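Extracellular ligand-binding receptor (Rhodopseudomonas palustris, PDB 3SG0) probably serves as the periplasmic solute-binding protein of a transport system, holding small aromatic acids such as benzoyl-formic acid between its two lobes. Local coordinates at residues I150-A155 / P184-E189; P215-I220 / A242-H247; D144-A149 / I266-A271; Y171-Y176 / T191-Y196. All coordinates share one frame; numbering follows the deposited sequence.

Interaction 1: residues I150-A155 / P184-E189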
loop_
_atom_site.group_PDB
_atom_site.type_symbol
_atom_site.label_atom_id
_atom_site.label_comp_id
_atom_site.label_asym_id
_atom_site.label_seq_id
_atom_site.Cartn_x
_atom_site.Cartn_y
_atom_site.Cartn_z
ATOM N N ILE A 150 -1.427 -12.760 9.214
ATOM C CA ILE A 150 -0.084 -13.297 9.384
ATOM C C ILE A 150 0.121 -13.812 10.811
ATOM O O ILE A 150 0.786 -14.831 11.014
ATOM C CB ILE A 150 1.019 -12.284 8.946
ATOM C CG1 ILE A 150 2.363 -12.995 8.757
ATOM C CG2 ILE A 150 1.136 -11.117 9.922
ATOM C CD1 ILE A 150 2.360 -14.043 7.652
ATOM N N GLY A 151 -0.469 -13.133 11.792
ATOM C CA GLY A 151 -0.406 -13.604 13.172
ATOM C C GLY A 151 -1.000 -14.993 13.334
ATOM O O GLY A 151 -0.424 -15.862 14.004
ATOM N N LYS A 152 -2.152 -15.211 12.708
ATOM C CA LYS A 152 -2.799 -16.516 12.740
ATOM C C LYS A 152 -1.919 -17.578 12.097
ATOM O O LYS A 152 -1.799 -18.693 12.615
ATOM C CB LYS A 152 -4.153 -16.457 12.039
ATOM C CG LYS A 152 -5.230 -15.736 12.824
ATOM C CD LYS A 152 -6.578 -15.884 12.135
ATOM C CE LYS A 152 -7.712 -15.341 12.988
ATOM N NZ LYS A 152 -7.738 -13.856 12.998
ATOM N N TYR A 153 -1.307 -17.251 10.966
ATOM C CA TYR A 153 -0.424 -18.199 10.306
ATOM C C TYR A 153 0.768 -18.548 11.189
ATOM O O TYR A 153 1.105 -19.716 11.357
ATOM C CB TYR A 153 0.069 -17.683 8.953
ATOM C CG TYR A 153 1.000 -18.668 8.298
ATOM C CD1 TYR A 153 0.500 -19.787 7.648
ATOM C CD2 TYR A 153 2.375 -18.514 8.372
ATOM C CE1 TYR A 153 1.339 -20.708 7.065
ATOM C CE2 TYR A 153 3.227 -19.440 7.794
ATOM C CZ TYR A 153 2.699 -20.533 7.138
ATOM O OH TYR A 153 3.531 -21.459 6.554
ATOM N N ILE A 154 1.411 -17.534 11.752
ATOM C CA ILE A 154 2.560 -17.766 12.616
ATOM C C ILE A 154 2.192 -18.699 13.770
ATOM O O ILE A 154 2.925 -19.642 14.080
ATOM C CB ILE A 154 3.131 -16.438 13.145
ATOM C CG1 ILE A 154 3.702 -15.625 11.978
ATOM C CG2 ILE A 154 4.201 -16.701 14.200
ATOM C CD1 ILE A 154 4.070 -14.187 12.323
ATOM N N ALA A 155 1.050 -18.451 14.398
ATOM C CA ALA A 155 0.602 -19.309 15.493
ATOM C C ALA A 155 0.458 -20.759 15.029
ATOM O O ALA A 155 0.853 -21.692 15.737
ATOM C CB ALA A 155 -0.703 -18.796 16.066
ATOM N N PRO A 184 -1.019 -12.957 22.903
ATOM C CA PRO A 184 -1.421 -13.774 24.056
ATOM C C PRO A 184 -2.455 -14.842 23.703
ATOM O O PRO A 184 -2.295 -15.996 24.101
ATOM C CB PRO A 184 -2.026 -12.747 25.014
ATOM C CG PRO A 184 -1.312 -11.481 24.686
ATOM C CD PRO A 184 -1.119 -11.516 23.194
ATOM N N LYS A 185 -3.496 -14.467 22.971
ATOM C CA LYS A 185 -4.534 -15.426 22.597
ATOM C C LYS A 185 -4.094 -16.372 21.484
ATOM O O LYS A 185 -4.597 -17.490 21.377
ATOM C CB LYS A 185 -5.837 -14.712 22.226
ATOM C CG LYS A 185 -6.752 -14.470 23.419
ATOM C CD LYS A 185 -7.220 -13.029 23.486
ATOM C CE LYS A 185 -7.844 -12.717 24.837
ATOM N NZ LYS A 185 -8.099 -11.259 25.002
ATOM N N LEU A 186 -3.152 -15.926 20.658
ATOM C CA LEU A 186 -2.620 -16.769 19.596
ATOM C C LEU A 186 -1.691 -17.843 20.158
ATOM O O LEU A 186 -1.522 -18.901 19.558
ATOM C CB LEU A 186 -1.885 -15.932 18.548
ATOM C CG LEU A 186 -2.736 -15.025 17.655
ATOM C CD1 LEU A 186 -1.854 -14.197 16.733
ATOM C CD2 LEU A 186 -3.738 -15.841 16.854
ATOM N N GLY A 187 -1.087 -17.563 21.307
ATOM C CA GLY A 187 -0.229 -18.536 21.958
ATOM C C GLY A 187 1.260 -18.355 21.727
ATOM O O GLY A 187 2.040 -19.276 21.955
ATOM N N PHE A 188 1.669 -17.179 21.268
ATOM C CA PHE A 188 3.094 -16.876 21.210
ATOM C C PHE A 188 3.391 -15.555 21.903
ATOM O O PHE A 188 2.477 -14.808 22.245
ATOM C CB PHE A 188 3.646 -16.915 19.770
ATOM C CG PHE A 188 3.056 -15.886 18.836
ATOM C CD1 PHE A 188 3.551 -14.591 18.803
ATOM C CD2 PHE A 188 2.041 -16.230 17.959
ATOM C CE1 PHE A 188 3.021 -13.653 17.929
ATOM C CE2 PHE A 188 1.511 -15.297 17.082
ATOM C CZ PHE A 188 2.003 -14.008 17.070
ATOM N N GLU A 189 4.666 -15.293 22.154
ATOM C CA GLU A 189 5.058 -14.019 22.736
ATOM C C GLU A 189 5.990 -13.275 21.788
ATOM O O GLU A 189 6.825 -13.886 21.123
ATOM C CB GLU A 189 5.735 -14.218 24.096
ATOM C CG GLU A 189 7.197 -14.623 24.019
ATOM C CD GLU A 189 7.862 -14.668 25.383
ATOM O OE1 GLU A 189 8.744 -13.822 25.646
ATOM O OE2 GLU A 189 7.505 -15.551 26.193
#
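The ring of Phe188 carries Ile154 on one face and the carbonyl oxygen of Gly151 at its edge, where helix 143-156 packs against the C-terminal end of helix 170-186 in one alpha/beta lobe of a periplasmic binding protein. Ile154 CG2 stands 4.2 Å above the ring plane, displaced toward the rim near Phe188 CE2, and the two side chains cross at about a right angle. Near the plane of the ring, Gly151 O lies 3.7 Å from Phe188 CE2; the same oxygen accepts the helical bond from Ala155 N. Residues 184-189 cover the last turn of their helix and the turn into strand 189-196. Gly187, the first residue past the helix, has a positive phi of 99°, at which a CB would be jammed against the carbonyl O of Leu186; this calls for glycine and is consistent with the chain turning out of the helix here. Leu186 and Phe188, on either side of it, both point toward helix 143-156. Leu186 adds one terminal methyl, CD1, 3.5 Å from Gly151 O. A side chain at Gly151 would crowd that methyl, so glycine allows the close approach. The contact is largely apolar and partly buried, away from the ligand site; Lys160 NZ is hydrogen-bonded to Gly187 O from outside it. At the end of the segment, Ala155 CB rests 4.0 Å from Leu186 CB and 3.6 Å from Leu186 O.

Interaction 2: residues P215-I220 / A242-H247. With 173 (benzoyl-formic acid), chain B.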
loop_
_atom_site.group_PDB
_atom_site.type_symbol
_atom_site.label_atom_id
_atom_site.label_comp_id
_atom_site.label_asym_id
_atom_site.label_seq_id
_atom_site.Cartn_x
_atom_site.Cartn_y
_atom_site.Cartn_z
ATOM N N PRO A 215 14.576 -16.504 19.572
ATOM C CA PRO A 215 13.200 -16.715 19.127
ATOM C C PRO A 215 13.095 -17.848 18.110
ATOM O O PRO A 215 14.095 -18.246 17.519
ATOM C CB PRO A 215 12.864 -15.386 18.448
ATOM C CG PRO A 215 14.166 -14.952 17.871
ATOM C CD PRO A 215 15.213 -15.370 18.879
ATOM N N ASP A 216 11.879 -18.344 17.910
ATOM C CA ASP A 216 11.601 -19.349 16.890
ATOM C C ASP A 216 11.509 -18.718 15.500
ATOM O O ASP A 216 11.859 -19.339 14.494
ATOM C CB ASP A 216 10.295 -20.073 17.220
ATOM C CG ASP A 216 10.320 -20.713 18.594
ATOM O OD1 ASP A 216 11.279 -21.458 18.888
ATOM O OD2 ASP A 216 9.389 -20.460 19.386
ATOM N N ALA A 217 11.044 -17.473 15.454
ATOM C CA ALA A 217 10.835 -16.765 14.201
ATOM C C ALA A 217 11.023 -15.290 14.473
ATOM O O ALA A 217 11.034 -14.866 15.629
ATOM C CB ALA A 217 9.438 -17.035 13.667
ATOM N N VAL A 218 11.171 -14.514 13.406
ATOM C CA VAL A 218 11.249 -13.067 13.533
ATOM C C VAL A 218 10.293 -12.414 12.545
ATOM O O VAL A 218 10.220 -12.816 11.378
ATOM C CB VAL A 218 12.680 -12.545 13.304
ATOM C CG1 VAL A 218 12.713 -11.023 13.392
ATOM C CG2 VAL A 218 13.629 -13.144 14.326
ATOM N N PHE A 219 9.556 -11.419 13.034
ATOM C CA PHE A 219 8.693 -10.594 12.208
ATOM C C PHE A 219 9.370 -9.266 11.904
ATOM O O PHE A 219 9.891 -8.601 12.808
ATOM C CB PHE A 219 7.373 -10.318 12.923
ATOM C CG PHE A 219 6.335 -9.751 12.012
ATOM C CD1 PHE A 219 5.495 -10.599 11.316
ATOM C CD2 PHE A 219 6.241 -8.381 11.782
ATOM C CE1 PHE A 219 4.557 -10.104 10.436
ATOM C CE2 PHE A 219 5.295 -7.880 10.894
ATOM C CZ PHE A 219 4.455 -8.749 10.226
ATOM N N ILE A 220 9.343 -8.877 10.631
ATOM C CA ILE A 220 9.885 -7.599 10.186
ATOM C C ILE A 220 8.750 -6.771 9.582
ATOM O O ILE A 220 8.069 -7.241 8.663
ATOM C CB ILE A 220 10.984 -7.814 9.120
ATOM C CG1 ILE A 220 12.119 -8.669 9.698
ATOM C CG2 ILE A 220 11.492 -6.466 8.593
ATOM C CD1 ILE A 220 13.132 -9.122 8.667
ATOM N N ALA A 242 12.282 -19.097 10.832
ATOM C CA ALA A 242 11.390 -18.453 9.876
ATOM C C ALA A 242 11.415 -16.939 10.028
ATOM O O ALA A 242 11.452 -16.416 11.144
ATOM C CB ALA A 242 9.977 -18.968 10.053
ATOM N N ILE A 243 11.391 -16.240 8.896
ATOM C CA ILE A 243 11.269 -14.790 8.900
ATOM C C ILE A 243 10.009 -14.396 8.138
ATOM O O ILE A 243 9.737 -14.895 7.039
ATOM C CB ILE A 243 12.518 -14.122 8.303
ATOM C CG1 ILE A 243 13.741 -14.405 9.184
ATOM C CG2 ILE A 243 12.300 -12.622 8.167
ATOM C CD1 ILE A 243 15.048 -13.903 8.595
ATOM N N TYR A 244 9.229 -13.524 8.759
ATOM C CA TYR A 244 7.984 -13.031 8.189
ATOM C C TYR A 244 8.132 -11.554 7.882
ATOM O O TYR A 244 8.785 -10.821 8.631
ATOM C CB TYR A 244 6.845 -13.274 9.175
ATOM C CG TYR A 244 6.686 -14.745 9.420
ATOM C CD1 TYR A 244 6.044 -15.543 8.490
ATOM C CD2 TYR A 244 7.238 -15.354 10.537
ATOM C CE1 TYR A 244 5.920 -16.902 8.679
ATOM C CE2 TYR A 244 7.116 -16.719 10.738
ATOM C CZ TYR A 244 6.464 -17.481 9.802
ATOM O OH TYR A 244 6.344 -18.838 9.991
ATOM N N GLN A 245 7.557 -11.124 6.762
ATOM C CA GLN A 245 7.580 -9.723 6.378
ATOM C C GLN A 245 6.137 -9.269 6.170
ATOM O O GLN A 245 5.206 -9.900 6.682
ATOM C CB GLN A 245 8.456 -9.509 5.137
ATOM C CG GLN A 245 9.949 -9.759 5.384
ATOM C CD GLN A 245 10.792 -8.485 5.401
ATOM O OE1 GLN A 245 10.284 -7.375 5.560
ATOM N NE2 GLN A 245 12.097 -8.645 5.224
ATOM N N THR A 246 5.970 -8.168 5.446
ATOM C CA THR A 246 4.669 -7.563 5.173
ATOM C C THR A 246 4.543 -7.289 3.683
ATOM O O THR A 246 5.514 -7.406 2.932
ATOM C CB THR A 246 4.499 -6.212 5.882
ATOM O OG1 THR A 246 5.388 -5.251 5.291
ATOM C CG2 THR A 246 4.752 -6.327 7.378
ATOM N N HIS A 247 3.352 -6.874 3.257
ATOM C CA HIS A 247 3.127 -6.551 1.855
ATOM C C HIS A 247 3.931 -5.349 1.356
ATOM O O HIS A 247 3.911 -5.049 0.163
ATOM C CB HIS A 247 1.635 -6.400 1.539
ATOM C CG HIS A 247 0.930 -5.334 2.324
ATOM N ND1 HIS A 247 -0.403 -5.048 2.116
ATOM C CD2 HIS A 247 1.346 -4.496 3.308
ATOM C CE1 HIS A 247 -0.778 -4.083 2.935
ATOM N NE2 HIS A 247 0.262 -3.730 3.671
HETATM O O1B 173 B . 2.250 2.664 4.111
HETATM C C1 173 B . 3.451 2.640 4.059
HETATM O O1A 173 B . 4.263 3.496 4.793
HETATM C C2 173 B . 4.159 1.507 3.365
HETATM O O2 173 B . 5.328 1.329 3.535
HETATM C C1G 173 B . 3.351 0.673 2.421
HETATM C C2D 173 B . 2.420 1.364 1.431
HETATM C C2E 173 B . 1.575 0.535 0.485
HETATM C C3 173 B . 1.661 -0.988 0.552
HETATM C C1E 173 B . 2.607 -1.658 1.566
HETATM C C1D 173 B . 3.466 -0.838 2.506
HETATM O O HOH W 1 11.407 -21.385 12.352
HETATM O O HOH W 2 7.947 -6.171 6.190
#
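Phe219 and Tyr244 cross at about a right angle, with Phe219 CD1 3.7 Å from Tyr244 CB. Phe219 CG is anti to its backbone N (chi1 -167°), and farther out CZ reaches Thr246 CG2 at 3.8 Å. Ala217 CB sits at the edge of the Tyr244 ring, 3.8 Å from CE2 and in its plane. On the sheet face of Val218 and Ile243, Ile220 CD1 meets Ile243 CG2 at 3.6 Å, while Ile220 CG2 packs against the amide of Gln245, whose NE2 is hydrogen-bonded to Gln231 OE1 and Ala227 O. An alanine in place of Phe219 would probably open a gap beside Tyr244 CB and Thr246 CG2. Three hydrogen bonds hold the parallel pair: Val218 N to Ala242 O (3.0 Å, 157° at the hydrogen), Tyr244 N to Val218 O (2.9 Å, 170°) and Ile220 N to Tyr244 O (2.8 Å). Just past strand 242-244 the chain puts His247 in the pocket, with C1E of benzoyl-formic acid over a face of its ring. The two strands belong to a beta-alpha-beta unit whose helix 228-236 covers Val218 and Ile243; helix 143-156 covers Phe219 and Tyr244, and Phe219 also touches Leu179 of helix 170-186.

Interaction 3: residues D144-A149 / I266-A271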
loop_
_atom_site.group_PDB
_atom_site.type_symbol
_atom_site.label_atom_id
_atom_site.label_comp_id
_atom_site.label_asym_id
_atom_site.label_seq_id
_atom_site.Cartn_x
_atom_site.Cartn_y
_atom_site.Cartn_z
ATOM N N ASP A 144 -4.089 -3.741 9.598
ATOM C CA ASP A 144 -4.588 -4.583 10.679
ATOM C C ASP A 144 -5.165 -5.903 10.165
ATOM O O ASP A 144 -5.030 -6.940 10.823
ATOM C CB ASP A 144 -5.541 -3.839 11.641
ATOM C CG ASP A 144 -6.760 -3.236 10.962
ATOM O OD1 ASP A 144 -6.763 -3.018 9.743
ATOM O OD2 ASP A 144 -7.741 -2.946 11.688
ATOM N N ILE A 145 -5.779 -5.876 8.983
ATOM C CA ILE A 145 -6.283 -7.092 8.355
ATOM C C ILE A 145 -5.130 -8.047 8.067
ATOM O O ILE A 145 -5.198 -9.246 8.347
ATOM C CB ILE A 145 -7.011 -6.767 7.033
ATOM C CG1 ILE A 145 -8.234 -5.884 7.292
ATOM C CG2 ILE A 145 -7.406 -8.043 6.298
ATOM C CD1 ILE A 145 -8.823 -5.271 6.029
HETATM N N MSE A 146 -4.061 -7.504 7.501
HETATM C CA MSE A 146 -2.901 -8.309 7.161
HETATM C C MSE A 146 -2.188 -8.824 8.406
HETATM O O MSE A 146 -1.752 -9.977 8.447
HETATM C CB MSE A 146 -1.939 -7.511 6.281
HETATM C CG MSE A 146 -2.562 -7.075 4.955
HETATM SE SE MSE A 146 -3.057 -8.605 3.829
HETATM C CE MSE A 146 -4.182 -7.748 2.516
ATOM N N ALA A 147 -2.068 -7.972 9.421
ATOM C CA ALA A 147 -1.409 -8.354 10.666
ATOM C C ALA A 147 -2.170 -9.485 11.355
ATOM O O ALA A 147 -1.565 -10.413 11.897
ATOM C CB ALA A 147 -1.281 -7.158 11.583
ATOM N N GLU A 148 -3.495 -9.425 11.338
ATOM C CA GLU A 148 -4.286 -10.499 11.926
ATOM C C GLU A 148 -4.057 -11.805 11.174
ATOM O O GLU A 148 -3.890 -12.861 11.793
ATOM C CB GLU A 148 -5.773 -10.143 11.944
ATOM C CG GLU A 148 -6.137 -9.012 12.895
ATOM C CD GLU A 148 -6.030 -9.396 14.363
ATOM O OE1 GLU A 148 -5.777 -10.583 14.659
ATOM O OE2 GLU A 148 -6.202 -8.507 15.223
ATOM N N ALA A 149 -4.030 -11.739 9.849
ATOM C CA ALA A 149 -3.854 -12.942 9.040
ATOM C C ALA A 149 -2.471 -13.578 9.216
ATOM O O ALA A 149 -2.342 -14.797 9.343
ATOM C CB ALA A 149 -4.121 -12.637 7.572
ATOM N N ILE A 266 7.610 -15.120 4.162
ATOM C CA ILE A 266 6.165 -15.205 4.039
ATOM C C ILE A 266 5.563 -13.911 4.564
ATOM O O ILE A 266 6.046 -13.351 5.552
ATOM C CB ILE A 266 5.613 -16.427 4.814
ATOM C CG1 ILE A 266 6.035 -17.720 4.111
ATOM C CG2 ILE A 266 4.095 -16.347 4.962
ATOM C CD1 ILE A 266 5.826 -18.977 4.930
ATOM N N PHE A 267 4.523 -13.433 3.895
ATOM C CA PHE A 267 3.795 -12.249 4.346
ATOM C C PHE A 267 2.338 -12.356 3.940
ATOM O O PHE A 267 1.999 -13.111 3.020
ATOM C CB PHE A 267 4.411 -10.952 3.794
ATOM C CG PHE A 267 4.422 -10.850 2.279
ATOM C CD1 PHE A 267 3.409 -10.193 1.594
ATOM C CD2 PHE A 267 5.474 -11.379 1.551
ATOM C CE1 PHE A 267 3.445 -10.080 0.211
ATOM C CE2 PHE A 267 5.510 -11.280 0.168
ATOM C CZ PHE A 267 4.504 -10.624 -0.497
ATOM N N ALA A 268 1.474 -11.620 4.625
ATOM C CA ALA A 268 0.092 -11.492 4.194
ATOM C C ALA A 268 0.005 -10.323 3.221
ATOM O O ALA A 268 0.457 -9.213 3.525
ATOM C CB ALA A 268 -0.815 -11.265 5.392
ATOM N N GLY A 269 -0.564 -10.564 2.048
ATOM C CA GLY A 269 -0.651 -9.544 1.028
ATOM C C GLY A 269 -1.860 -9.685 0.127
ATOM O O GLY A 269 -2.879 -10.296 0.474
ATOM N N GLU A 270 -1.724 -9.085 -1.048
ATOM C CA GLU A 270 -2.834 -8.850 -1.960
ATOM C C GLU A 270 -2.980 -9.916 -3.033
ATOM O O GLU A 270 -2.014 -10.584 -3.403
ATOM C CB GLU A 270 -2.664 -7.493 -2.654
ATOM C CG GLU A 270 -2.884 -6.284 -1.763
ATOM C CD GLU A 270 -1.751 -6.036 -0.783
ATOM O OE1 GLU A 270 -0.581 -5.900 -1.206
ATOM O OE2 GLU A 270 -2.063 -5.950 0.421
ATOM N N ALA A 271 -4.187 -10.006 -3.582
ATOM C CA ALA A 271 -4.481 -10.931 -4.671
ATOM C C ALA A 271 -3.468 -10.817 -5.793
ATOM O O ALA A 271 -3.038 -11.826 -6.346
ATOM C CB ALA A 271 -5.879 -10.688 -5.203
#
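Two successive torsions near -60° (chi1 -61°, chi2 -63°) fold the selenomethionine side chain at Met146 over Ala268: the first sets CG anti to the carbonyl carbon, the second bends the chain and places the selenium. SE then lies 3.6 Å from the Ala268 carbonyl O and 3.8 Å from Ala268 CB. An extended third torsion carries CE onward, 3.5 Å from Gly269 O. Glu270 is bent too, at its second torsion, and its side chain crosses that of Met146 at about a right angle, with OE2 3.5 Å from Met146 CE. On the helix side the fit is close, since Ala268 CB comes within 3.4 Å of Met146 O, and Ala149, one turn on, adds its CB at 4.2 Å from Ala268 CB. The axes of helix segment 144-149 and strand 266-269, which belongs to an antiparallel sheet, approach to 7.7 Å, with directions 140° apart. The small side chain of Ala268 is consistent with this close approach. Ile150 of the same helix and Pro141 extend the apolar surroundings on Ala268 and Met146. Chemically, the contact is a meeting of a soft methyl-selenium end with carbonyl and carboxylate oxygens, through van der Waals touches. In this buried contact, Met146 CE packs beside the carboxylate of Glu270, whose OE2 has its polar partner in ND1 of the pocket residue His247.

Interaction 4: residues Y171-Y176 / T191-Y196. With 173 (benzoyl-formic acid), chain B.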
loop_
_atom_site.group_PDB
_atom_site.type_symbol
_atom_site.label_atom_id
_atom_site.label_comp_id
_atom_site.label_asym_id
_atom_site.label_seq_id
_atom_site.Cartn_x
_atom_site.Cartn_y
_atom_site.Cartn_z
ATOM N N TYR A 171 3.463 3.137 10.073
ATOM C CA TYR A 171 3.346 1.881 9.332
ATOM C C TYR A 171 3.857 0.711 10.168
ATOM O O TYR A 171 3.146 -0.273 10.395
ATOM C CB TYR A 171 4.106 1.945 8.008
ATOM C CG TYR A 171 4.088 0.629 7.258
ATOM C CD1 TYR A 171 2.948 0.215 6.573
ATOM C CD2 TYR A 171 5.199 -0.204 7.245
ATOM C CE1 TYR A 171 2.923 -0.983 5.900
ATOM C CE2 TYR A 171 5.181 -1.411 6.576
ATOM C CZ TYR A 171 4.036 -1.792 5.900
ATOM O OH TYR A 171 3.974 -2.982 5.206
ATOM N N GLY A 172 5.096 0.810 10.638
ATOM C CA GLY A 172 5.654 -0.254 11.454
ATOM C C GLY A 172 4.831 -0.478 12.704
ATOM O O GLY A 172 4.487 -1.610 13.046
ATOM N N GLU A 173 4.505 0.604 13.397
ATOM C CA GLU A 173 3.798 0.482 14.668
ATOM C C GLU A 173 2.390 -0.094 14.524
ATOM O O GLU A 173 1.869 -0.698 15.459
ATOM C CB GLU A 173 3.783 1.817 15.417
ATOM C CG GLU A 173 5.151 2.198 15.969
ATOM C CD GLU A 173 5.658 1.191 16.992
ATOM O OE1 GLU A 173 5.094 1.132 18.104
ATOM O OE2 GLU A 173 6.609 0.447 16.687
ATOM N N GLY A 174 1.777 0.071 13.359
ATOM C CA GLY A 174 0.492 -0.557 13.116
ATOM C C GLY A 174 0.585 -2.074 13.142
ATOM O O GLY A 174 -0.344 -2.749 13.598
ATOM N N TYR A 175 1.698 -2.624 12.659
ATOM C CA TYR A 175 1.942 -4.058 12.763
ATOM C C TYR A 175 2.226 -4.465 14.198
ATOM O O TYR A 175 1.625 -5.411 14.716
ATOM C CB TYR A 175 3.065 -4.523 11.807
ATOM C CG TYR A 175 2.504 -4.726 10.435
ATOM C CD1 TYR A 175 1.893 -5.922 10.086
ATOM C CD2 TYR A 175 2.502 -3.694 9.509
ATOM C CE1 TYR A 175 1.309 -6.092 8.840
ATOM C CE2 TYR A 175 1.929 -3.859 8.258
ATOM C CZ TYR A 175 1.332 -5.059 7.931
ATOM O OH TYR A 175 0.723 -5.218 6.705
ATOM N N TYR A 176 3.133 -3.756 14.853
ATOM C CA TYR A 176 3.484 -4.130 16.210
ATOM C C TYR A 176 2.260 -4.141 17.121
ATOM O O TYR A 176 2.047 -5.086 17.895
ATOM C CB TYR A 176 4.539 -3.201 16.800
ATOM C CG TYR A 176 4.907 -3.636 18.193
ATOM C CD1 TYR A 176 5.788 -4.687 18.391
ATOM C CD2 TYR A 176 4.321 -3.050 19.308
ATOM C CE1 TYR A 176 6.114 -5.118 19.663
ATOM C CE2 TYR A 176 4.642 -3.475 20.587
ATOM C CZ TYR A 176 5.535 -4.510 20.750
ATOM O OH TYR A 176 5.858 -4.938 22.020
ATOM N N THR A 191 9.134 -11.233 21.559
ATOM C CA THR A 191 10.295 -11.159 22.446
ATOM C C THR A 191 10.986 -9.797 22.444
ATOM O O THR A 191 11.770 -9.499 23.354
ATOM C CB THR A 191 11.356 -12.212 22.087
ATOM O OG1 THR A 191 11.943 -11.886 20.821
ATOM C CG2 THR A 191 10.743 -13.594 22.030
ATOM N N THR A 192 10.724 -8.988 21.421
ATOM C CA THR A 192 11.335 -7.664 21.320
ATOM C C THR A 192 10.372 -6.679 20.697
ATOM O O THR A 192 9.344 -7.060 20.136
ATOM C CB THR A 192 12.614 -7.645 20.444
ATOM O OG1 THR A 192 12.291 -8.002 19.092
ATOM C CG2 THR A 192 13.686 -8.573 20.985
ATOM N N HIS A 193 10.739 -5.405 20.784
ATOM C CA HIS A 193 10.088 -4.344 20.037
ATOM C C HIS A 193 11.188 -3.428 19.504
ATOM O O HIS A 193 11.341 -2.292 19.955
ATOM C CB HIS A 193 9.117 -3.567 20.932
ATOM C CG HIS A 193 8.355 -2.493 20.215
ATOM N ND1 HIS A 193 7.518 -1.616 20.869
ATOM C CD2 HIS A 193 8.292 -2.161 18.902
ATOM C CE1 HIS A 193 6.978 -0.786 19.994
ATOM N NE2 HIS A 193 7.439 -1.091 18.795
ATOM N N GLU A 194 11.972 -3.939 18.558
ATOM C CA GLU A 194 13.059 -3.157 17.977
ATOM C C GLU A 194 12.525 -2.346 16.816
ATOM O O GLU A 194 11.599 -2.778 16.111
ATOM C CB GLU A 194 14.196 -4.063 17.510
ATOM C CG GLU A 194 14.904 -4.788 18.646
ATOM C CD GLU A 194 15.517 -3.837 19.654
ATOM O OE1 GLU A 194 16.279 -2.939 19.249
ATOM O OE2 GLU A 194 15.234 -3.982 20.861
ATOM N N VAL A 195 13.119 -1.178 16.605
ATOM C CA VAL A 195 12.713 -0.313 15.510
ATOM C C VAL A 195 13.928 0.253 14.779
ATOM O O VAL A 195 15.041 0.273 15.311
ATOM C CB VAL A 195 11.800 0.845 15.996
ATOM C CG1 VAL A 195 10.510 0.300 16.612
ATOM C CG2 VAL A 195 12.532 1.759 16.967
ATOM N N TYR A 196 13.701 0.709 13.552
ATOM C CA TYR A 196 14.716 1.412 12.790
ATOM C C TYR A 196 14.056 2.410 11.871
ATOM O O TYR A 196 12.862 2.297 11.572
ATOM C CB TYR A 196 15.630 0.456 12.020
ATOM C CG TYR A 196 15.086 -0.235 10.780
ATOM C CD1 TYR A 196 15.664 -0.004 9.532
ATOM C CD2 TYR A 196 14.076 -1.187 10.868
ATOM C CE1 TYR A 196 15.226 -0.668 8.396
ATOM C CE2 TYR A 196 13.628 -1.856 9.737
ATOM C CZ TYR A 196 14.211 -1.596 8.508
ATOM O OH TYR A 196 13.768 -2.284 7.390
HETATM O O1B 173 B . 2.250 2.664 4.111
HETATM C C1 173 B . 3.451 2.640 4.059
HETATM O O1A 173 B . 4.263 3.496 4.793
HETATM C C2 173 B . 4.159 1.507 3.365
HETATM O O2 173 B . 5.328 1.329 3.535
HETATM C C1G 173 B . 3.351 0.673 2.421
HETATM C C2D 173 B . 2.420 1.364 1.431
HETATM C C2E 173 B . 1.575 0.535 0.485
HETATM C C3 173 B . 1.661 -0.988 0.552
HETATM C C1E 173 B . 2.607 -1.658 1.566
HETATM C C1D 173 B . 3.466 -0.838 2.506
HETATM O O HOH W 3 7.669 -7.011 22.763
HETATM O O HOH W 4 6.521 -2.490 23.498
#
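His193 and Tyr176 stack face to face, their ring centroids 3.5 Å apart and their planes only 6° from parallel. This pair joins helix 170-186 to strand 189-196 within the beta-alpha-beta unit that starts at strand 161-167, at the surface of the lobe. His193 ND1 lies above the Tyr176 ring, 3.4 Å from CE2. At the edge of the imidazole, in its plane, NE2 donates to Glu173 OE2 at 2.7 Å and 168°, using the syn lone pair of that oxygen; the carboxylate and ring planes differ by 15°, so acid and imidazole are nearly coplanar. Stack and bond together fix the ring's rotation, and the acid would probably favour a positively charged imidazole. Replacing Tyr176 with an alanine would probably leave one face of the imidazole without its stacking partner and His193 held chiefly by Glu173. Farther out, Tyr164 meets the Tyr176 ring edge to face, and Thr192 OG1 is hydrogen-bonded to Tyr164 O. Nearer the helix start, Tyr171 sets a ring face against benzoyl-formic acid, with O2 of the ligand 3.8 Å above the ring centre, and Tyr171 OH is hydrogen-bonded to Thr246 OG1. One water bridges the outer end of the stack, 2.9 Å from Tyr176 OH and 2.9 Å from His193 ND1.

From the N terminus, helix 143-156 comes first and supplies residues 144-149 to interaction 3 and 150-155 to interaction 1. Interaction 1 closes on the end of helix 170-186. Interaction 4 opens within that helix and closes on strand 189-196, so its segments alternate with those of interaction 1 and the two loops cross. Interaction 2 follows in series, pairing strands 217-221 and 242-244. Interaction 3 closes last, on strand 266-269, and its long loop encloses the other three. Ile150 and Ile154 touch Phe219, linking interactions 1 and 2, while hydrogen bonds join the ligand-side end of interaction 2 to those of interactions 3 and 4.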